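Local coordinates for protein ATP-dependent 6-phosphofructokinase subunit beta (Saccharomyces cerevisiae, PDB 3O8O) that catalyses the ATP-dependent phosphorylation of fructose 6-phosphate to fructose 1,6-bisphosphate, the first committing step of glycolysis, as one subunit type of an allosteric enzyme, at residues B[166-178]-B[202-214]. Sequence-based numbering, arbitrary orientation.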
ATOM      1  N   GLY B 166      12.085 -41.775  -6.345  1.00 62.53           N
ATOM      2  CA  GLY B 166      12.164 -41.718  -7.798  1.00 63.22           C
ATOM      3  C   GLY B 166      10.937 -42.239  -8.526  1.00 63.13           C
ATOM      4  O   GLY B 166      10.717 -41.928  -9.701  1.00 62.75           O
ATOM      5  N   ALA B 167      10.131 -43.032  -7.829  1.00 75.39           N
ATOM      6  CA  ALA B 167       8.935 -43.600  -8.426  1.00 73.95           C
ATOM      7  C   ALA B 167       8.030 -42.528  -9.015  1.00 72.81           C
ATOM      8  O   ALA B 167       7.803 -42.488 -10.226  1.00 71.61           O
ATOM      9  CB  ALA B 167       8.188 -44.397  -7.395  1.00 81.28           C
ATOM     10  N   TYR B 168       7.510 -41.660  -8.160  1.00 50.61           N
ATOM     11  CA  TYR B 168       6.632 -40.601  -8.636  1.00 49.81           C
ATOM     12  C   TYR B 168       7.257 -39.669  -9.670  1.00 49.69           C
ATOM     13  O   TYR B 168       6.547 -39.098 -10.497  1.00 49.87           O
ATOM     14  CB  TYR B 168       6.108 -39.805  -7.463  1.00 57.59           C
ATOM     15  CG  TYR B 168       5.042 -40.554  -6.726  1.00 59.36           C
ATOM     16  CD1 TYR B 168       5.292 -41.138  -5.481  1.00 60.61           C
ATOM     17  CD2 TYR B 168       3.770 -40.662  -7.265  1.00 59.97           C
ATOM     18  CE1 TYR B 168       4.286 -41.801  -4.794  1.00 61.44           C
ATOM     19  CE2 TYR B 168       2.761 -41.314  -6.600  1.00 60.76           C
ATOM     20  CZ  TYR B 168       3.011 -41.884  -5.360  1.00 61.94           C
ATOM     21  OH  TYR B 168       1.977 -42.527  -4.688  1.00 63.42           O
ATOM     22  N   SER B 169       8.575 -39.502  -9.629  1.00 44.53           N
ATOM     23  CA  SER B 169       9.239 -38.655 -10.607  1.00 44.72           C
ATOM     24  C   SER B 169       9.122 -39.353 -11.958  1.00 45.19           C
ATOM     25  O   SER B 169       8.824 -38.734 -12.978  1.00 44.82           O
ATOM     26  CB  SER B 169      10.716 -38.451 -10.252  1.00 48.02           C
ATOM     27  OG  SER B 169      10.870 -37.660  -9.086  1.00 48.22           O
ATOM     28  N   ALA B 170       9.366 -40.655 -11.966  1.00 56.16           N
ATOM     29  CA  ALA B 170       9.251 -41.417 -13.191  1.00 54.79           C
ATOM     30  C   ALA B 170       7.801 -41.298 -13.681  1.00 53.87           C
ATOM     31  O   ALA B 170       7.555 -41.055 -14.866  1.00 54.13           O
ATOM     32  CB  ALA B 170       9.600 -42.845 -12.923  1.00 81.28           C
ATOM     33  N   LEU B 171       6.845 -41.447 -12.762  1.00 42.26           N
ATOM     34  CA  LEU B 171       5.430 -41.347 -13.118  1.00 42.43           C
ATOM     35  C   LEU B 171       5.118 -40.005 -13.771  1.00 43.12           C
ATOM     36  O   LEU B 171       4.305 -39.939 -14.684  1.00 42.68           O
ATOM     37  CB  LEU B 171       4.543 -41.536 -11.883  1.00 43.70           C
ATOM     38  CG  LEU B 171       3.030 -41.277 -12.075  1.00 43.29           C
ATOM     39  CD1 LEU B 171       2.488 -42.209 -13.141  1.00 42.22           C
ATOM     40  CD2 LEU B 171       2.276 -41.454 -10.731  1.00 41.46           C
ATOM     41  N   ASP B 172       5.757 -38.938 -13.277  1.00 59.93           N
ATOM     42  CA  ASP B 172       5.600 -37.573 -13.809  1.00 59.86           C
ATOM     43  C   ASP B 172       6.130 -37.543 -15.244  1.00 59.74           C
ATOM     44  O   ASP B 172       5.487 -37.052 -16.163  1.00 60.18           O
ATOM     45  CB  ASP B 172       6.406 -36.586 -12.944  1.00 67.63           C
ATOM     46  CG  ASP B 172       6.237 -35.135 -13.381  1.00 67.42           C
ATOM     47  OD1 ASP B 172       5.198 -34.506 -13.047  1.00 65.62           O
ATOM     48  OD2 ASP B 172       7.157 -34.631 -14.063  1.00 66.59           O
ATOM     49  N   ARG B 173       7.322 -38.080 -15.424  1.00 41.32           N
ATOM     50  CA  ARG B 173       7.909 -38.122 -16.739  1.00 41.27           C
ATOM     51  C   ARG B 173       6.995 -38.837 -17.722  1.00 40.41           C
ATOM     52  O   ARG B 173       6.813 -38.385 -18.854  1.00 39.07           O
ATOM     53  CB  ARG B 173       9.270 -38.820 -16.676  1.00 74.09           C
ATOM     54  CG  ARG B 173      10.408 -37.912 -17.082  1.00 74.67           C
ATOM     55  CD  ARG B 173      10.385 -36.630 -16.250  1.00 73.41           C
ATOM     56  NE  ARG B 173      11.237 -36.740 -15.072  1.00 73.60           N
ATOM     57  CZ  ARG B 173      11.031 -36.078 -13.941  1.00 73.73           C
ATOM     58  NH1 ARG B 173       9.992 -35.264 -13.831  1.00 73.55           N
ATOM     59  NH2 ARG B 173      11.875 -36.214 -12.929  1.00 73.58           N
ATOM     60  N   ILE B 174       6.417 -39.955 -17.276  1.00 79.28           N
ATOM     61  CA  ILE B 174       5.524 -40.765 -18.111  1.00 79.34           C
ATOM     62  C   ILE B 174       4.295 -39.980 -18.543  1.00 79.19           C
ATOM     63  O   ILE B 174       4.024 -39.858 -19.731  1.00 78.63           O
ATOM     64  CB  ILE B 174       5.073 -42.080 -17.368  1.00 61.69           C
ATOM     65  CG1 ILE B 174       6.263 -43.050 -17.255  1.00 61.69           C
ATOM     66  CG2 ILE B 174       3.916 -42.752 -18.118  1.00 61.69           C
ATOM     67  CD1 ILE B 174       6.054 -44.208 -16.310  1.00 60.09           C
ATOM     68  N   CYS B 175       3.573 -39.437 -17.572  1.00 54.39           N
ATOM     69  CA  CYS B 175       2.364 -38.686 -17.845  1.00 54.63           C
ATOM     70  C   CYS B 175       2.626 -37.490 -18.709  1.00 55.02           C
ATOM     71  O   CYS B 175       1.719 -37.039 -19.414  1.00 55.24           O
ATOM     72  CB  CYS B 175       1.713 -38.220 -16.560  1.00 62.05           C
ATOM     73  SG  CYS B 175       1.205 -39.562 -15.500  1.00 63.41           S
ATOM     74  N   LYS B 176       3.850 -36.965 -18.661  1.00 56.23           N
ATOM     75  CA  LYS B 176       4.185 -35.804 -19.482  1.00 57.01           C
ATOM     76  C   LYS B 176       4.340 -36.237 -20.932  1.00 57.20           C
ATOM     77  O   LYS B 176       3.885 -35.550 -21.837  1.00 56.29           O
ATOM     78  CB  LYS B 176       5.453 -35.111 -18.956  1.00 51.28           C
ATOM     79  N   ALA B 177       4.952 -37.397 -21.143  1.00 58.01           N
ATOM     80  CA  ALA B 177       5.144 -37.898 -22.491  1.00 59.66           C
ATOM     81  C   ALA B 177       3.800 -38.290 -23.098  1.00 61.25           C
ATOM     82  O   ALA B 177       3.505 -37.974 -24.252  1.00 62.03           O
ATOM     83  CB  ALA B 177       6.071 -39.079 -22.464  1.00 54.45           C
ATOM     84  N   ILE B 178       2.976 -38.975 -22.322  1.00 60.44           N
ATOM     85  CA  ILE B 178       1.686 -39.374 -22.829  1.00 61.96           C
ATOM     86  C   ILE B 178       0.896 -38.135 -23.166  1.00 63.16           C
ATOM     87  O   ILE B 178       0.258 -38.105 -24.214  1.00 63.87           O
ATOM     88  CB  ILE B 178       0.933 -40.264 -21.806  1.00 55.41           C
ATOM     89  CG1 ILE B 178       1.620 -41.635 -21.759  1.00 55.41           C
ATOM     90  CG2 ILE B 178      -0.552 -40.396 -22.154  1.00 55.41           C
ATOM     91  CD1 ILE B 178       1.146 -42.523 -20.626  1.00 63.79           C
ATOM     92  N   GLY B 202       4.237 -53.154 -12.122  1.00 73.93           N
ATOM     93  CA  GLY B 202       3.339 -52.442 -13.008  1.00 73.93           C
ATOM     94  C   GLY B 202       2.777 -51.189 -12.372  1.00 73.93           C
ATOM     95  O   GLY B 202       1.810 -50.600 -12.871  1.00 73.93           O
ATOM     96  N   TRP B 203       3.392 -50.775 -11.267  1.00 79.34           N
ATOM     97  CA  TRP B 203       2.966 -49.580 -10.544  1.00 78.48           C
ATOM     98  C   TRP B 203       2.938 -48.341 -11.443  1.00 76.91           C
ATOM     99  O   TRP B 203       1.990 -47.555 -11.391  1.00 76.00           O
ATOM    100  CB  TRP B 203       3.893 -49.315  -9.358  1.00 75.23           C
ATOM    101  CG  TRP B 203       3.408 -48.184  -8.535  1.00 75.21           C
ATOM    102  CD1 TRP B 203       2.419 -48.215  -7.588  1.00 75.23           C
ATOM    103  CD2 TRP B 203       3.834 -46.830  -8.629  1.00 74.98           C
ATOM    104  NE1 TRP B 203       2.204 -46.956  -7.087  1.00 74.74           N
ATOM    105  CE2 TRP B 203       3.063 -46.085  -7.709  1.00 75.05           C
ATOM    106  CE3 TRP B 203       4.790 -46.170  -9.403  1.00 75.14           C
ATOM    107  CZ2 TRP B 203       3.227 -44.711  -7.540  1.00 75.20           C
ATOM    108  CZ3 TRP B 203       4.948 -44.807  -9.238  1.00 75.23           C
ATOM    109  CH2 TRP B 203       4.170 -44.090  -8.309  1.00 75.23           C
ATOM    110  N   LEU B 204       3.987 -48.169 -12.247  1.00 52.12           N
ATOM    111  CA  LEU B 204       4.086 -47.054 -13.176  1.00 50.75           C
ATOM    112  C   LEU B 204       3.030 -47.094 -14.276  1.00 50.84           C
ATOM    113  O   LEU B 204       2.395 -46.071 -14.566  1.00 51.07           O
ATOM    114  CB  LEU B 204       5.463 -47.009 -13.820  1.00 49.98           C
ATOM    115  CG  LEU B 204       6.592 -46.466 -12.942  1.00 49.79           C
ATOM    116  CD1 LEU B 204       7.924 -46.654 -13.660  1.00 49.64           C
ATOM    117  CD2 LEU B 204       6.361 -44.996 -12.625  1.00 49.37           C
ATOM    118  N   ALA B 205       2.838 -48.259 -14.893  1.00 73.22           N
ATOM    119  CA  ALA B 205       1.840 -48.390 -15.958  1.00 73.46           C
ATOM    120  C   ALA B 205       0.419 -48.145 -15.427  1.00 72.93           C
ATOM    121  O   ALA B 205      -0.376 -47.453 -16.052  1.00 71.10           O
ATOM    122  CB  ALA B 205       1.934 -49.772 -16.596  1.00 81.28           C
ATOM    123  N   LEU B 206       0.106 -48.710 -14.269  1.00 76.91           N
ATOM    124  CA  LEU B 206      -1.212 -48.538 -13.673  1.00 78.18           C
ATOM    125  C   LEU B 206      -1.522 -47.057 -13.375  1.00 79.63           C
ATOM    126  O   LEU B 206      -2.465 -46.487 -13.959  1.00 79.65           O
ATOM    127  CB  LEU B 206      -1.301 -49.378 -12.397  1.00 65.66           C
ATOM    128  CG  LEU B 206      -2.450 -49.197 -11.397  1.00 66.23           C
ATOM    129  CD1 LEU B 206      -3.826 -49.416 -12.045  1.00 66.03           C
ATOM    130  CD2 LEU B 206      -2.226 -50.188 -10.264  1.00 66.59           C
ATOM    131  N   LEU B 207      -0.731 -46.442 -12.478  1.00 81.28           N
ATOM    132  CA  LEU B 207      -0.896 -45.032 -12.100  1.00 81.28           C
ATOM    133  C   LEU B 207      -0.944 -44.148 -13.331  1.00 81.28           C
ATOM    134  O   LEU B 207      -1.755 -43.225 -13.406  1.00 81.28           O
ATOM    135  CB  LEU B 207       0.255 -44.568 -11.218  1.00 42.74           C
ATOM    136  CG  LEU B 207       0.205 -44.741  -9.677  1.00 43.64           C
ATOM    137  CD1 LEU B 207      -0.973 -43.954  -9.055  1.00 43.09           C
ATOM    138  CD2 LEU B 207       0.119 -46.214  -9.322  1.00 43.40           C
ATOM    139  N   ALA B 208      -0.079 -44.432 -14.301  1.00 49.43           N
ATOM    140  CA  ALA B 208      -0.059 -43.638 -15.509  1.00 47.96           C
ATOM    141  C   ALA B 208      -1.398 -43.722 -16.199  1.00 48.17           C
ATOM    142  O   ALA B 208      -2.028 -42.703 -16.479  1.00 48.83           O
ATOM    143  CB  ALA B 208       1.037 -44.107 -16.433  1.00 31.78           C
ATOM    144  N   GLY B 209      -1.852 -44.940 -16.455  1.00 75.21           N
ATOM    145  CA  GLY B 209      -3.117 -45.129 -17.141  1.00 75.25           C
ATOM    146  C   GLY B 209      -4.271 -44.442 -16.461  1.00 75.36           C
ATOM    147  O   GLY B 209      -5.157 -43.907 -17.129  1.00 75.69           O
ATOM    148  N   ILE B 210      -4.264 -44.464 -15.133  1.00 53.90           N
ATOM    149  CA  ILE B 210      -5.326 -43.834 -14.358  1.00 53.51           C
ATOM    150  C   ILE B 210      -5.295 -42.329 -14.550  1.00 54.34           C
ATOM    151  O   ILE B 210      -6.343 -41.673 -14.688  1.00 53.54           O
ATOM    152  CB  ILE B 210      -5.153 -44.077 -12.873  1.00 52.85           C
ATOM    153  CG1 ILE B 210      -5.392 -45.542 -12.544  1.00 52.85           C
ATOM    154  CG2 ILE B 210      -6.099 -43.180 -12.101  1.00 52.85           C
ATOM    155  CD1 ILE B 210      -5.125 -45.892 -11.108  1.00 57.00           C
ATOM    156  N   ALA B 211      -4.071 -41.806 -14.541  1.00 79.68           N
ATOM    157  CA  ALA B 211      -3.783 -40.388 -14.695  1.00 79.68           C
ATOM    158  C   ALA B 211      -4.005 -39.885 -16.107  1.00 79.68           C
ATOM    159  O   ALA B 211      -4.541 -38.800 -16.300  1.00 79.68           O
ATOM    160  CB  ALA B 211      -2.352 -40.117 -14.282  1.00 50.60           C
ATOM    161  N   THR B 212      -3.589 -40.662 -17.098  1.00 49.15           N
ATOM    162  CA  THR B 212      -3.757 -40.237 -18.481  1.00 49.82           C
ATOM    163  C   THR B 212      -5.049 -40.720 -19.128  1.00 49.50           C
ATOM    164  O   THR B 212      -5.274 -40.401 -20.297  1.00 49.20           O
ATOM    165  CB  THR B 212      -2.610 -40.723 -19.360  1.00 73.79           C
ATOM    166  OG1 THR B 212      -2.589 -42.148 -19.345  1.00 75.19           O
ATOM    167  CG2 THR B 212      -1.300 -40.234 -18.837  1.00 74.79           C
ATOM    168  N   SER B 213      -5.888 -41.448 -18.369  1.00 65.66           N
ATOM    169  CA  SER B 213      -7.157 -42.031 -18.855  1.00 65.66           C
ATOM    170  C   SER B 213      -6.923 -42.887 -20.091  1.00 65.66           C
ATOM    171  O   SER B 213      -7.529 -42.673 -21.145  1.00 65.66           O
ATOM    172  CB  SER B 213      -8.189 -40.958 -19.195  1.00 43.29           C
ATOM    173  OG  SER B 213      -8.657 -40.355 -18.025  1.00 41.60           O
ATOM    174  N   ALA B 214      -6.015 -43.842 -19.955  1.00 81.06           N
ATOM    175  CA  ALA B 214      -5.684 -44.733 -21.045  1.00 81.06           C
ATOM    176  C   ALA B 214      -6.885 -45.643 -21.236  1.00 81.06           C
ATOM    177  O   ALA B 214      -7.679 -45.822 -20.300  1.00 81.06           O
ATOM    178  CB  ALA B 214      -4.465 -45.540 -20.678  1.00 81.28           C
TER
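With CG of W203 anti to the backbone N (chi1 -175°) and CG of Y168 anti to its carbonyl carbon, the two rings meet in a T-shaped stack. The indole presents the edge of its six-membered ring to one face of the phenol, the planes standing at 90° and the centroids 4.9 Å apart. W203 CH2 lies over the rim of that face, 3.6 Å from Y168 CE2, while the neighbouring CZ3 reaches the methyl of A167. A leucine in place of Y168 offers no ring face to the indole edge, and W203 would probably be less firmly held in its orientation.

Beyond the rings, two knobs-into-holes contacts interlock the helices. L171 enters the hole formed by W203, L204, L207 and A208, its CD2 touching L207 CB at 3.7 Å; in return L204 sits among A167, A170, L171 and I174. Farther along, A208 CB packs on I174 CG2 at 3.6 Å, and the T212 methyl lies against I178. The T212 hydroxyl turns back along its own segment, donating from OG1 to A208 O (3.0 Å) from above the carbonyl plane.

I174 and L204 also rest on V196 of strand 191-196, and I174 touches Q290, a fructose 6-phosphate-binding residue. The axes of 167-178 and 203-212 cross at -46°; helix 167-187, strand 191-196 and helix 203-212 follow one another in the alpha/beta phosphofructokinase fold, beside its sugar-phosphate site.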